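Local coordinates for protein soluble lytic murein transglycosylase (Pseudomonas aeruginosa, PDB 5OHU) that turns over cell-wall peptidoglycan as a soluble lytic transglycosylase, in both exolytic and endolytic fashion, at residues N124-D129 and K157-A162; G208-L213 and H235-V240; W312-L317 and D324-L329; V614-V619 and Q629-W634. One frame throughout, in Å; residues are numbered along the deposited sequence. Where two conformers were deposited one is given.

Interaction 1 of 4, residues N124-D129 and K157-A162; sequences NFTELD and KSQPAA. With PO4 (phosphate ion), chain B; PO4 (phosphate ion), chain E.
Glu127 and Ala162 bring the two backbones to 5.9 Å, CA to CA, where the first turns of helix 126-138 and helix 161-172 lie side by side in the helical superstructure of this Slt70-like protein. Phe125 and Pro160 hold the N-cap positions of these helices, and the residues following each segment, Cys130 and Cys163, form a disulfide, so a covalent bond secures the same helix pair. Thr126 carries much of the contact. Its OG1 stands beside the backbone N (chi1 -61°), which leaves CG2 anti to that N, where it meets the amide end of Gln159 at about a right angle and lies 3.7 Å from Pro160 CD. The Gln159 chain bends at chi2 (-65°), and its NE2 is hydrogen-bonded to Leu152 O. One residue on, Glu127 CG passes 4.1 Å from Ala162 CB, while the carboxylate extends away to a salt bridge with Arg104. Phosphate ions, probably from the crystallisation liquor, flank this surface contact: one accepts from Asn124 ND2, and Gln159 N donates to O2 of the chain B phosphate at 2.7 Å, nearly straight (174°). A water accepts from Lys157 NZ at 2.6 Å and reaches Thr126 OG1 by a weak 3.3 Å bond.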
loop_
_atom_site.group_PDB
_atom_site.type_symbol
_atom_site.label_atom_id
_atom_site.label_comp_id
_atom_site.label_asym_id
_atom_site.label_seq_id
_atom_site.Cartn_x
_atom_site.Cartn_y
_atom_site.Cartn_z
ATOM N N ASN A 124 2.794 -16.817 7.537
ATOM C CA ASN A 124 3.535 -15.593 7.848
ATOM C C ASN A 124 3.548 -15.297 9.347
ATOM O O ASN A 124 3.467 -14.142 9.766
ATOM C CB ASN A 124 2.979 -14.394 7.076
ATOM C CG ASN A 124 3.181 -14.531 5.601
ATOM O OD1 ASN A 124 4.274 -14.871 5.143
ATOM N ND2 ASN A 124 2.125 -14.291 4.840
ATOM N N PHE A 125 3.647 -16.344 10.161
ATOM C CA PHE A 125 3.933 -16.196 11.583
ATOM C C PHE A 125 5.408 -16.509 11.804
ATOM O O PHE A 125 5.824 -17.669 11.715
ATOM C CB PHE A 125 3.050 -17.106 12.429
ATOM C CG PHE A 125 1.613 -16.687 12.468
ATOM C CD1 PHE A 125 1.255 -15.439 12.951
ATOM C CD2 PHE A 125 0.615 -17.552 12.038
ATOM C CE1 PHE A 125 -0.085 -15.058 13.006
ATOM C CE2 PHE A 125 -0.717 -17.178 12.088
ATOM C CZ PHE A 125 -1.071 -15.930 12.569
ATOM N N THR A 126 6.197 -15.468 12.074
ATOM C CA THR A 126 7.611 -15.654 12.373
ATOM C C THR A 126 7.831 -16.675 13.487
ATOM O O THR A 126 8.810 -17.427 13.459
ATOM C CB THR A 126 8.227 -14.299 12.758
ATOM O OG1 THR A 126 8.099 -13.395 11.661
ATOM C CG2 THR A 126 9.701 -14.436 13.103
ATOM N N GLU A 127 6.930 -16.722 14.471
ATOM C CA GLU A 127 7.080 -17.665 15.571
ATOM C C GLU A 127 7.084 -19.108 15.077
ATOM O O GLU A 127 7.881 -19.932 15.541
ATOM C CB GLU A 127 5.962 -17.445 16.590
ATOM C CG GLU A 127 6.055 -18.359 17.805
ATOM C CD GLU A 127 4.909 -18.141 18.794
ATOM O OE1 GLU A 127 4.930 -18.773 19.867
ATOM O OE2 GLU A 127 3.992 -17.334 18.505
ATOM N N LEU A 128 6.205 -19.434 14.133
ATOM C CA LEU A 128 6.184 -20.792 13.601
ATOM C C LEU A 128 7.427 -21.076 12.760
ATOM O O LEU A 128 8.002 -22.169 12.834
ATOM C CB LEU A 128 4.909 -21.013 12.778
ATOM C CG LEU A 128 3.560 -20.828 13.460
ATOM C CD1 LEU A 128 2.455 -20.874 12.424
ATOM C CD2 LEU A 128 3.331 -21.895 14.535
ATOM N N ASP A 129 7.851 -20.107 11.949
ATOM C CA ASP A 129 9.095 -20.260 11.202
ATOM C C ASP A 129 10.253 -20.594 12.132
ATOM O O ASP A 129 11.070 -21.473 11.838
ATOM C CB ASP A 129 9.394 -18.985 10.403
ATOM C CG ASP A 129 8.282 -18.623 9.429
ATOM O OD1 ASP A 129 7.376 -19.460 9.194
ATOM O OD2 ASP A 129 8.321 -17.497 8.883
ATOM N N LYS A 157 14.425 -5.953 13.311
ATOM C CA LYS A 157 13.481 -5.808 14.407
ATOM C C LYS A 157 13.641 -6.973 15.373
ATOM O O LYS A 157 14.232 -8.008 15.044
ATOM C CB LYS A 157 12.034 -5.742 13.889
ATOM C CG LYS A 157 11.583 -6.957 13.088
ATOM C CD LYS A 157 10.196 -6.755 12.473
ATOM C CE LYS A 157 9.125 -7.624 13.144
ATOM N NZ LYS A 157 9.189 -9.069 12.749
ATOM N N SER A 158 13.132 -6.785 16.585
ATOM C CA SER A 158 13.149 -7.864 17.554
ATOM C C SER A 158 12.230 -8.999 17.107
ATOM O O SER A 158 11.119 -8.772 16.617
ATOM C CB SER A 158 12.732 -7.345 18.922
ATOM O OG SER A 158 13.559 -6.266 19.300
ATOM N N GLN A 159 12.713 -10.214 17.255
ATOM C CA GLN A 159 11.996 -11.402 16.854
ATOM C C GLN A 159 11.347 -12.066 18.065
ATOM O O GLN A 159 11.730 -11.815 19.211
ATOM C CB GLN A 159 12.951 -12.379 16.155
ATOM C CG GLN A 159 13.484 -11.939 14.777
ATOM C CD GLN A 159 12.405 -11.818 13.657
ATOM O OE1 GLN A 159 11.310 -11.290 13.859
ATOM N NE2 GLN A 159 12.725 -12.347 12.483
ATOM N N PRO A 160 10.337 -12.902 17.842
ATOM C CA PRO A 160 9.658 -13.572 18.956
ATOM C C PRO A 160 10.581 -14.512 19.718
ATOM O O PRO A 160 11.667 -14.896 19.277
ATOM C CB PRO A 160 8.535 -14.353 18.276
ATOM C CG PRO A 160 8.306 -13.655 16.972
ATOM C CD PRO A 160 9.654 -13.126 16.556
ATOM N N ALA A 161 10.075 -14.913 20.885
ATOM C CA ALA A 161 10.813 -15.752 21.823
ATOM C C ALA A 161 11.309 -17.046 21.197
ATOM O O ALA A 161 12.440 -17.473 21.463
ATOM C CB ALA A 161 9.920 -16.067 23.020
ATOM N N ALA A 162 10.474 -17.716 20.402
ATOM C CA ALA A 162 10.929 -18.970 19.807
ATOM C C ALA A 162 12.152 -18.744 18.928
ATOM O O ALA A 162 12.991 -19.644 18.781
ATOM C CB ALA A 162 9.807 -19.631 18.999
HETATM P P PO4 B . 15.898 -11.281 19.282
HETATM O O1 PO4 B . 15.780 -10.537 20.586
HETATM O O2 PO4 B . 15.202 -10.504 18.197
HETATM O O3 PO4 B . 17.362 -11.474 18.963
HETATM O O4 PO4 B . 15.245 -12.636 19.406
HETATM P P PO4 E . 3.538 -15.036 1.430
HETATM O O1 PO4 E . 3.818 -13.561 1.246
HETATM O O2 PO4 E . 2.168 -15.216 2.045
HETATM O O3 PO4 E . 4.585 -15.648 2.333
HETATM O O4 PO4 E . 3.584 -15.734 0.090
HETATM O O HOH W 1 7.459 -10.775 13.617
#

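Interaction 2 of 4, residues G208-L213 and H235-V240; sequences GNQGAL and HATADV
Ala236, Thr237 and Val240 face Gln210 and Leu213 between two helices that run nearly parallel: the axes of 208-213 and 235-240 differ by 8° in direction and approach to 9.6 Å. Ala236 comes first along the second segment. Its CB points at the other helix and meets the flank of Gln210, with Gln210 CG 3.8 Å from Ala236 CB and Gln210 CB at 4.0 Å from the same methyl. The Gln210 chain bends at chi2 (95°), which turns CD off the extended path; NE2 lies 4.1 Å from Ala236 CB. Trp182 of helix 178-190 touches both Gln210 and Ala236, which ties a third helix to this end of the pair. Thr237 takes a smaller share, its OG1 lying at the limit of contact with Gln210 CG; its backbone N is hydrogen-bonded to Asp234 OD1, just before the helix. One turn on from Ala236, Val240 spreads its two methyls over the other backbone. CG1 is anti to the backbone N (chi1 171°) and reaches Leu213, 4.0 Å from Leu213 O and 4.4 Å from Leu213 CG. CG2, the other branch, sits 3.6 Å from Gln210 O, so the apolar branches of Val240 rest partly on carbonyl oxygens. The two helices follow one another in the sequence, yet point the same way, because the chain between them returns to the starting end: a parallel pair of consecutive helices, within the alpha-helical superstructure of a Slt70-like protein.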
loop_
_atom_site.group_PDB
_atom_site.type_symbol
_atom_site.label_atom_id
_atom_site.label_comp_id
_atom_site.label_asym_id
_atom_site.label_seq_id
_atom_site.Cartn_x
_atom_site.Cartn_y
_atom_site.Cartn_z
ATOM N N GLY A 208 33.087 -3.432 18.647
ATOM C CA GLY A 208 32.175 -2.681 19.500
ATOM C C GLY A 208 32.262 -1.171 19.334
ATOM O O GLY A 208 31.257 -0.473 19.491
ATOM N N ASN A 209 33.456 -0.646 19.030
ATOM C CA ASN A 209 33.612 0.790 18.813
ATOM C C ASN A 209 32.858 1.239 17.573
ATOM O O ASN A 209 32.021 2.146 17.630
ATOM C CB ASN A 209 35.091 1.160 18.677
ATOM C CG ASN A 209 35.815 1.187 20.005
ATOM O OD1 ASN A 209 35.194 1.200 21.071
ATOM N ND2 ASN A 209 37.143 1.196 19.945
ATOM N N GLN A 210 33.170 0.626 16.428
ATOM C CA GLN A 210 32.481 0.965 15.197
ATOM C C GLN A 210 30.983 0.714 15.308
ATOM O O GLN A 210 30.191 1.430 14.687
ATOM C CB GLN A 210 33.067 0.173 14.028
ATOM C CG GLN A 210 34.493 0.525 13.686
ATOM C CD GLN A 210 35.490 -0.405 14.348
ATOM O OE1 GLN A 210 35.287 -0.852 15.481
ATOM N NE2 GLN A 210 36.570 -0.718 13.633
ATOM N N GLY A 211 30.578 -0.283 16.099
ATOM C CA GLY A 211 29.161 -0.569 16.260
ATOM C C GLY A 211 28.432 0.550 16.977
ATOM O O GLY A 211 27.339 0.956 16.583
ATOM N N ALA A 212 29.043 1.080 18.029
ATOM C CA ALA A 212 28.482 2.254 18.682
ATOM C C ALA A 212 28.466 3.443 17.730
ATOM O O ALA A 212 27.537 4.260 17.744
ATOM C CB ALA A 212 29.289 2.575 19.944
ATOM N N LEU A 213 29.487 3.537 16.882
ATOM C CA LEU A 213 29.550 4.609 15.904
ATOM C C LEU A 213 28.438 4.468 14.888
ATOM O O LEU A 213 27.843 5.467 14.455
ATOM C CB LEU A 213 30.914 4.585 15.218
ATOM C CG LEU A 213 31.537 5.892 14.769
ATOM C CD1 LEU A 213 31.386 6.938 15.887
ATOM C CD2 LEU A 213 33.022 5.643 14.444
ATOM N N HIS A 235 36.462 -1.851 6.365
ATOM C CA HIS A 235 35.104 -2.056 5.880
ATOM C C HIS A 235 34.070 -1.607 6.906
ATOM O O HIS A 235 32.984 -1.151 6.537
ATOM C CB HIS A 235 34.911 -3.529 5.513
ATOM C CG HIS A 235 35.859 -4.019 4.456
ATOM N ND1 HIS A 235 36.242 -5.340 4.350
ATOM C CD2 HIS A 235 36.493 -3.365 3.454
ATOM C CE1 HIS A 235 37.074 -5.477 3.332
ATOM N NE2 HIS A 235 37.244 -4.292 2.773
ATOM N N ALA A 236 34.383 -1.750 8.193
ATOM C CA ALA A 236 33.452 -1.317 9.222
ATOM C C ALA A 236 33.173 0.177 9.096
ATOM O O ALA A 236 32.015 0.608 9.064
ATOM C CB ALA A 236 34.006 -1.650 10.610
ATOM N N THR A 237 34.232 0.977 8.988
ATOM C CA THR A 237 34.057 2.414 8.853
ATOM C C THR A 237 33.312 2.756 7.564
ATOM O O THR A 237 32.449 3.645 7.552
ATOM C CB THR A 237 35.423 3.091 8.933
ATOM O OG1 THR A 237 36.025 2.752 10.198
ATOM C CG2 THR A 237 35.304 4.604 8.830
ATOM N N ALA A 238 33.580 2.019 6.484
ATOM C CA ALA A 238 32.837 2.236 5.248
ATOM C C ALA A 238 31.366 1.892 5.410
ATOM O O ALA A 238 30.511 2.562 4.825
ATOM C CB ALA A 238 33.436 1.410 4.105
ATOM N N ASP A 239 31.053 0.846 6.182
ATOM C CA ASP A 239 29.658 0.528 6.476
ATOM C C ASP A 239 29.006 1.626 7.306
ATOM O O ASP A 239 27.872 2.033 7.030
ATOM C CB ASP A 239 29.576 -0.810 7.212
ATOM C CG ASP A 239 29.343 -1.976 6.279
ATOM O OD1 ASP A 239 28.644 -1.800 5.261
ATOM O OD2 ASP A 239 29.870 -3.069 6.565
ATOM N N VAL A 240 29.704 2.121 8.326
ATOM C CA VAL A 240 29.154 3.221 9.111
ATOM C C VAL A 240 28.830 4.401 8.210
ATOM O O VAL A 240 27.713 4.933 8.225
ATOM C CB VAL A 240 30.122 3.616 10.235
ATOM C CG1 VAL A 240 29.645 4.910 10.897
ATOM C CG2 VAL A 240 30.181 2.478 11.248
#

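Interaction 3 of 4, residues W312-L317 and D324-L329; sequences WRTRLL and DEAYAL
Thr314, Leu317, Ala326 and Leu329 pack between the helices of an antiparallel helical hairpin: the N-to-C directions of segments 312-317 and 324-329 differ by 154°, their axes approach to 8.9 Å, and a three-residue link joins the helices. The backbones come closest at Thr314 and Ala326, 5.5 Å between CA atoms. Leu329 reaches in with CG anti to its backbone N (chi1 -173°), which puts its branch between the helices; its CD2 lies 3.2 Å from Thr314 OG1, a tight fit, and the two side chains cross obliquely. That hydroxyl is hydrogen-bonded to Thr310 O one turn back, and the methyl rests against an oxygen satisfied along the backbone. Arg313, bent at chi3, lays CD 3.9 Å from Leu329 CD2, crossing it at about a right angle, with NH1 hydrogen-bonded to Asp301 O. Leu317 has CG beside its backbone N (chi1 -70°) and fills the layer nearer the connection. Its CB is 4.0 Å from Ala326 CB, CD1 lies over the peptide joining Glu325 to Ala326, and CD2 touches Glu325 CB, where the two side chains cross at about a right angle. Beyond CB, Glu325 leads out to a salt bridge with Arg322. The contact is buried and largely apolar, with Leu294 touching Leu317. On the other side of helix 307-319, a salt bridge from Arg315 ties the hairpin to Glu600 at the end of helix 595-600. Arg315 CD sits over the centre of the Trp312 ring, 3.7 Å above its plane. The two leucines meet between Leu317 CD1 and Leu329 CD2 at 4.2 Å.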
loop_
_atom_site.group_PDB
_atom_site.type_symbol
_atom_site.label_atom_id
_atom_site.label_comp_id
_atom_site.label_asym_id
_atom_site.label_seq_id
_atom_site.Cartn_x
_atom_site.Cartn_y
_atom_site.Cartn_z
ATOM N N TRP A 312 12.685 8.119 -12.441
ATOM C CA TRP A 312 12.986 9.447 -11.922
ATOM C C TRP A 312 14.034 10.142 -12.761
ATOM O O TRP A 312 14.031 11.368 -12.861
ATOM C CB TRP A 312 13.376 9.373 -10.448
ATOM C CG TRP A 312 12.146 9.584 -9.715
ATOM C CD1 TRP A 312 11.338 8.632 -9.157
ATOM C CD2 TRP A 312 11.484 10.832 -9.537
ATOM N NE1 TRP A 312 10.217 9.223 -8.618
ATOM C CE2 TRP A 312 10.281 10.573 -8.846
ATOM C CE3 TRP A 312 11.792 12.152 -9.899
ATOM C CZ2 TRP A 312 9.401 11.585 -8.474
ATOM C CZ3 TRP A 312 10.901 13.166 -9.545
ATOM C CH2 TRP A 312 9.725 12.873 -8.831
ATOM N N ARG A 313 14.900 9.379 -13.408
ATOM C CA ARG A 313 15.770 9.943 -14.432
ATOM C C ARG A 313 14.947 10.544 -15.567
ATOM O O ARG A 313 15.211 11.663 -16.026
ATOM C CB ARG A 313 16.714 8.859 -14.961
ATOM C CG ARG A 313 17.972 9.412 -15.594
ATOM C CD ARG A 313 18.719 8.402 -16.469
ATOM N NE ARG A 313 19.158 7.234 -15.726
ATOM C CZ ARG A 313 19.909 6.264 -16.241
ATOM N NH1 ARG A 313 20.260 5.238 -15.480
ATOM N NH2 ARG A 313 20.320 6.326 -17.501
ATOM N N THR A 314 13.909 9.820 -16.021
ATOM C CA THR A 314 13.063 10.345 -17.097
ATOM C C THR A 314 12.204 11.509 -16.613
ATOM O O THR A 314 12.058 12.515 -17.320
ATOM C CB THR A 314 12.160 9.254 -17.691
ATOM O OG1 THR A 314 12.907 8.042 -17.901
ATOM C CG2 THR A 314 11.597 9.720 -19.045
ATOM N N ARG A 315 11.636 11.394 -15.407
ATOM C CA ARG A 315 10.837 12.482 -14.850
ATOM C C ARG A 315 11.659 13.759 -14.733
ATOM O O ARG A 315 11.188 14.852 -15.073
ATOM C CB ARG A 315 10.278 12.075 -13.484
ATOM C CG ARG A 315 9.087 11.128 -13.580
ATOM C CD ARG A 315 8.660 10.528 -12.236
ATOM N NE ARG A 315 7.471 9.718 -12.468
ATOM C CZ ARG A 315 7.185 8.573 -11.864
ATOM N NH1 ARG A 315 7.997 8.076 -10.939
ATOM N NH2 ARG A 315 6.075 7.926 -12.189
ATOM N N LEU A 316 12.902 13.631 -14.273
ATOM C CA LEU A 316 13.748 14.795 -14.092
ATOM C C LEU A 316 14.046 15.458 -15.433
ATOM O O LEU A 316 14.002 16.686 -15.547
ATOM C CB LEU A 316 15.035 14.385 -13.373
ATOM C CG LEU A 316 16.104 15.452 -13.108
ATOM C CD1 LEU A 316 15.518 16.661 -12.393
ATOM C CD2 LEU A 316 17.231 14.878 -12.276
ATOM N N LEU A 317 14.319 14.660 -16.469
ATOM C CA LEU A 317 14.523 15.241 -17.793
ATOM C C LEU A 317 13.284 16.002 -18.244
ATOM O O LEU A 317 13.389 17.073 -18.845
ATOM C CB LEU A 317 14.891 14.148 -18.802
ATOM C CG LEU A 317 16.282 13.539 -18.589
ATOM C CD1 LEU A 317 16.431 12.224 -19.340
ATOM C CD2 LEU A 317 17.361 14.558 -19.024
ATOM N N ASP A 324 14.440 15.780 -25.987
ATOM C CA ASP A 324 15.248 14.858 -26.798
ATOM C C ASP A 324 15.753 13.692 -25.960
ATOM O O ASP A 324 15.600 12.521 -26.323
ATOM C CB ASP A 324 16.458 15.593 -27.391
ATOM C CG ASP A 324 16.113 16.491 -28.549
ATOM O OD1 ASP A 324 15.216 16.150 -29.342
ATOM O OD2 ASP A 324 16.769 17.545 -28.666
ATOM N N GLU A 325 16.352 14.009 -24.813
ATOM C CA GLU A 325 16.918 12.987 -23.953
ATOM C C GLU A 325 15.827 12.154 -23.293
ATOM O O GLU A 325 15.969 10.932 -23.151
ATOM C CB GLU A 325 17.819 13.651 -22.916
ATOM C CG GLU A 325 19.003 14.363 -23.549
ATOM C CD GLU A 325 19.655 15.354 -22.605
ATOM O OE1 GLU A 325 19.316 16.571 -22.659
ATOM O OE2 GLU A 325 20.510 14.905 -21.804
ATOM N N ALA A 326 14.728 12.787 -22.892
ATOM C CA ALA A 326 13.631 12.016 -22.316
ATOM C C ALA A 326 13.069 11.046 -23.344
ATOM O O ALA A 326 12.832 9.870 -23.045
ATOM C CB ALA A 326 12.540 12.951 -21.789
ATOM N N TYR A 327 12.899 11.509 -24.581
ATOM C CA TYR A 327 12.422 10.609 -25.620
ATOM C C TYR A 327 13.391 9.444 -25.841
ATOM O O TYR A 327 12.975 8.280 -25.926
ATOM C CB TYR A 327 12.199 11.390 -26.909
ATOM C CG TYR A 327 11.946 10.478 -28.071
ATOM C CD1 TYR A 327 10.696 9.892 -28.248
ATOM C CD2 TYR A 327 12.964 10.165 -28.967
ATOM C CE1 TYR A 327 10.449 9.036 -29.301
ATOM C CE2 TYR A 327 12.730 9.296 -30.035
ATOM C CZ TYR A 327 11.463 8.740 -30.194
ATOM O OH TYR A 327 11.202 7.891 -31.244
ATOM N N ALA A 328 14.692 9.738 -25.951
ATOM C CA ALA A 328 15.660 8.672 -26.204
ATOM C C ALA A 328 15.658 7.675 -25.064
ATOM O O ALA A 328 15.819 6.464 -25.271
ATOM C CB ALA A 328 17.065 9.249 -26.395
ATOM N N LEU A 329 15.447 8.156 -23.852
ATOM C CA LEU A 329 15.378 7.222 -22.754
ATOM C C LEU A 329 14.116 6.357 -22.836
ATOM O O LEU A 329 14.175 5.157 -22.535
ATOM C CB LEU A 329 15.477 7.979 -21.444
ATOM C CG LEU A 329 15.598 7.135 -20.178
ATOM C CD1 LEU A 329 16.740 6.136 -20.251
ATOM C CD2 LEU A 329 15.841 8.091 -19.058
#

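Interaction 4 of 4, residues V614-V619 and Q629-W634; sequences VLSYAV and QPIVDW
A C-terminal tail packed antiparallel along helix 605-624 brings Ile631 against Leu615 and Val619, one turn apart on the helix, before the chain enters the final strand 638-639. The irregular segment follows one face of the helix, with Val619 next to Gln629 (CA atoms 4.9 Å apart) and Leu615 next to Ile631. Ile631 behaves as a wedge. Its CG1 is anti to the backbone N (chi1 -173°), and the CD1 at its end reaches the helix: 4.0 Å from Leu615 CB, 4.0 Å from Val619 CG2, and close to Ser616, whose hydroxyl is engaged with Gln612 O. Phe377 of helix 374-383 touches Ile631, Val619 and Ser616, packing a second helix against the wedge. Val619 CG2 also lies 3.4 Å from Gln629 O. The foot of Gln629 lies over the helix backbone, its CB 3.5 Å from Ala618 O, and its CG is 4.0 Å from Ala618 CB. At the other end Val632 CG1 just touches Leu615 CD1, while Ile631 O is hydrogen-bonded to Arg569. One water links the two backbones, donating to Val619 O at 2.8 Å and accepting from Gln629 N at 3.0 Å.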
loop_
_atom_site.group_PDB
_atom_site.type_symbol
_atom_site.label_atom_id
_atom_site.label_comp_id
_atom_site.label_asym_id
_atom_site.label_seq_id
_atom_site.Cartn_x
_atom_site.Cartn_y
_atom_site.Cartn_z
ATOM N N VAL A 614 -8.310 10.946 -9.159
ATOM C CA VAL A 614 -9.386 11.919 -8.991
ATOM C C VAL A 614 -9.733 12.573 -10.323
ATOM O O VAL A 614 -10.907 12.696 -10.677
ATOM C CB VAL A 614 -9.003 12.968 -7.934
ATOM C CG1 VAL A 614 -9.993 14.136 -7.947
ATOM C CG2 VAL A 614 -8.944 12.314 -6.525
ATOM N N LEU A 615 -8.721 13.002 -11.084
ATOM C CA LEU A 615 -9.015 13.623 -12.370
ATOM C C LEU A 615 -9.703 12.637 -13.299
ATOM O O LEU A 615 -10.650 13.001 -14.003
ATOM C CB LEU A 615 -7.742 14.169 -13.017
ATOM C CG LEU A 615 -7.112 15.354 -12.278
ATOM C CD1 LEU A 615 -5.708 15.695 -12.848
ATOM C CD2 LEU A 615 -8.040 16.576 -12.341
ATOM N N SER A 616 -9.231 11.389 -13.329
ATOM C CA SER A 616 -9.847 10.393 -14.201
ATOM C C SER A 616 -11.278 10.104 -13.764
ATOM O O SER A 616 -12.178 9.982 -14.600
ATOM C CB SER A 616 -9.017 9.105 -14.198
ATOM O OG SER A 616 -7.727 9.322 -14.758
ATOM N N TYR A 617 -11.505 10.006 -12.453
ATOM C CA TYR A 617 -12.840 9.711 -11.954
ATOM C C TYR A 617 -13.804 10.842 -12.279
ATOM O O TYR A 617 -14.974 10.585 -12.590
ATOM C CB TYR A 617 -12.807 9.462 -10.436
ATOM C CG TYR A 617 -11.985 8.259 -9.983
ATOM C CD1 TYR A 617 -11.553 7.286 -10.890
ATOM C CD2 TYR A 617 -11.632 8.105 -8.646
ATOM C CE1 TYR A 617 -10.797 6.190 -10.471
ATOM C CE2 TYR A 617 -10.894 7.016 -8.218
ATOM C CZ TYR A 617 -10.483 6.061 -9.133
ATOM O OH TYR A 617 -9.742 4.989 -8.700
ATOM N N ALA A 618 -13.327 12.092 -12.217
ATOM C CA ALA A 618 -14.196 13.222 -12.504
ATOM C C ALA A 618 -14.668 13.191 -13.946
ATOM O O ALA A 618 -15.787 13.612 -14.240
ATOM C CB ALA A 618 -13.487 14.545 -12.196
ATOM N N VAL A 619 -13.829 12.707 -14.866
ATOM C CA VAL A 619 -14.279 12.552 -16.241
ATOM C C VAL A 619 -15.467 11.610 -16.284
ATOM O O VAL A 619 -16.504 11.908 -16.892
ATOM C CB VAL A 619 -13.138 12.046 -17.142
ATOM C CG1 VAL A 619 -13.680 11.718 -18.509
ATOM C CG2 VAL A 619 -12.047 13.089 -17.268
ATOM N N GLN A 629 -16.794 16.632 -18.348
ATOM C CA GLN A 629 -15.608 17.098 -17.637
ATOM C C GLN A 629 -14.401 16.624 -18.430
ATOM O O GLN A 629 -14.137 15.409 -18.491
ATOM C CB GLN A 629 -15.598 16.535 -16.211
ATOM C CG GLN A 629 -14.391 16.881 -15.350
ATOM C CD GLN A 629 -14.108 18.365 -15.271
ATOM O OE1 GLN A 629 -13.198 18.889 -15.919
ATOM N NE2 GLN A 629 -14.880 19.047 -14.455
ATOM N N PRO A 630 -13.673 17.509 -19.088
ATOM C CA PRO A 630 -12.413 17.108 -19.711
ATOM C C PRO A 630 -11.399 16.732 -18.633
ATOM O O PRO A 630 -11.517 17.140 -17.475
ATOM C CB PRO A 630 -11.968 18.370 -20.464
ATOM C CG PRO A 630 -12.731 19.506 -19.846
ATOM C CD PRO A 630 -13.969 18.941 -19.234
ATOM N N ILE A 631 -10.357 15.992 -19.031
ATOM C CA ILE A 631 -9.383 15.523 -18.041
ATOM C C ILE A 631 -8.756 16.700 -17.284
ATOM O O ILE A 631 -8.480 16.600 -16.083
ATOM C CB ILE A 631 -8.321 14.627 -18.703
ATOM C CG1 ILE A 631 -7.407 13.993 -17.628
ATOM C CG2 ILE A 631 -7.491 15.394 -19.741
ATOM C CD1 ILE A 631 -8.096 12.910 -16.802
ATOM N N VAL A 632 -8.507 17.826 -17.971
ATOM C CA VAL A 632 -8.213 19.097 -17.316
ATOM C C VAL A 632 -8.923 20.211 -18.070
ATOM O O VAL A 632 -9.157 20.136 -19.279
ATOM C CB VAL A 632 -6.709 19.437 -17.235
ATOM C CG1 VAL A 632 -6.021 18.633 -16.128
ATOM C CG2 VAL A 632 -6.063 19.234 -18.592
ATOM N N ASP A 633 -9.235 21.262 -17.340
ATOM C CA ASP A 633 -9.882 22.430 -17.910
ATOM C C ASP A 633 -8.854 23.369 -18.532
ATOM O O ASP A 633 -7.661 23.314 -18.220
ATOM C CB ASP A 633 -10.701 23.138 -16.831
ATOM C CG ASP A 633 -11.974 22.381 -16.503
ATOM O OD1 ASP A 633 -12.677 21.960 -17.455
ATOM O OD2 ASP A 633 -12.259 22.189 -15.311
ATOM N N TRP A 634 -9.338 24.227 -19.440
ATOM C CA TRP A 634 -8.469 25.208 -20.096
ATOM C C TRP A 634 -7.613 25.947 -19.090
ATOM O O TRP A 634 -6.406 26.107 -19.293
ATOM C CB TRP A 634 -9.288 26.238 -20.877
ATOM C CG TRP A 634 -10.115 25.678 -21.943
ATOM C CD1 TRP A 634 -11.478 25.750 -22.048
ATOM C CD2 TRP A 634 -9.654 24.974 -23.097
ATOM N NE1 TRP A 634 -11.899 25.108 -23.177
ATOM C CE2 TRP A 634 -10.802 24.628 -23.850
ATOM C CE3 TRP A 634 -8.383 24.590 -23.561
ATOM C CZ2 TRP A 634 -10.724 23.912 -25.053
ATOM C CZ3 TRP A 634 -8.294 23.875 -24.761
ATOM C CH2 TRP A 634 -9.468 23.544 -25.496
HETATM O O HOH W 2 -11.038 15.736 -14.510
HETATM O O HOH W 3 -17.108 13.749 -18.928
#

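How the interactions relate
The four contacts occur in series along the chain, each closing before the next opens, and none touches another. Interactions 3 and 4 are the nearest pair, with centres 26 Å apart and nearest atoms about 14 Å apart; interactions 1 and 2 follow at 28 Å between centres. Interactions 2 and 4 are the farthest, 53 Å between centres, on opposite sides of the chain's centre. Interactions 1 and 4, with centres 48 Å apart, also lie on opposite sides. The first three join helices of the superstructure, whereas interaction 4 borders helix 493-504 of the lysozyme-like domain, touched by Val614 and Tyr617. Interaction 1 is a surface contact beside bound phosphate; the others are buried.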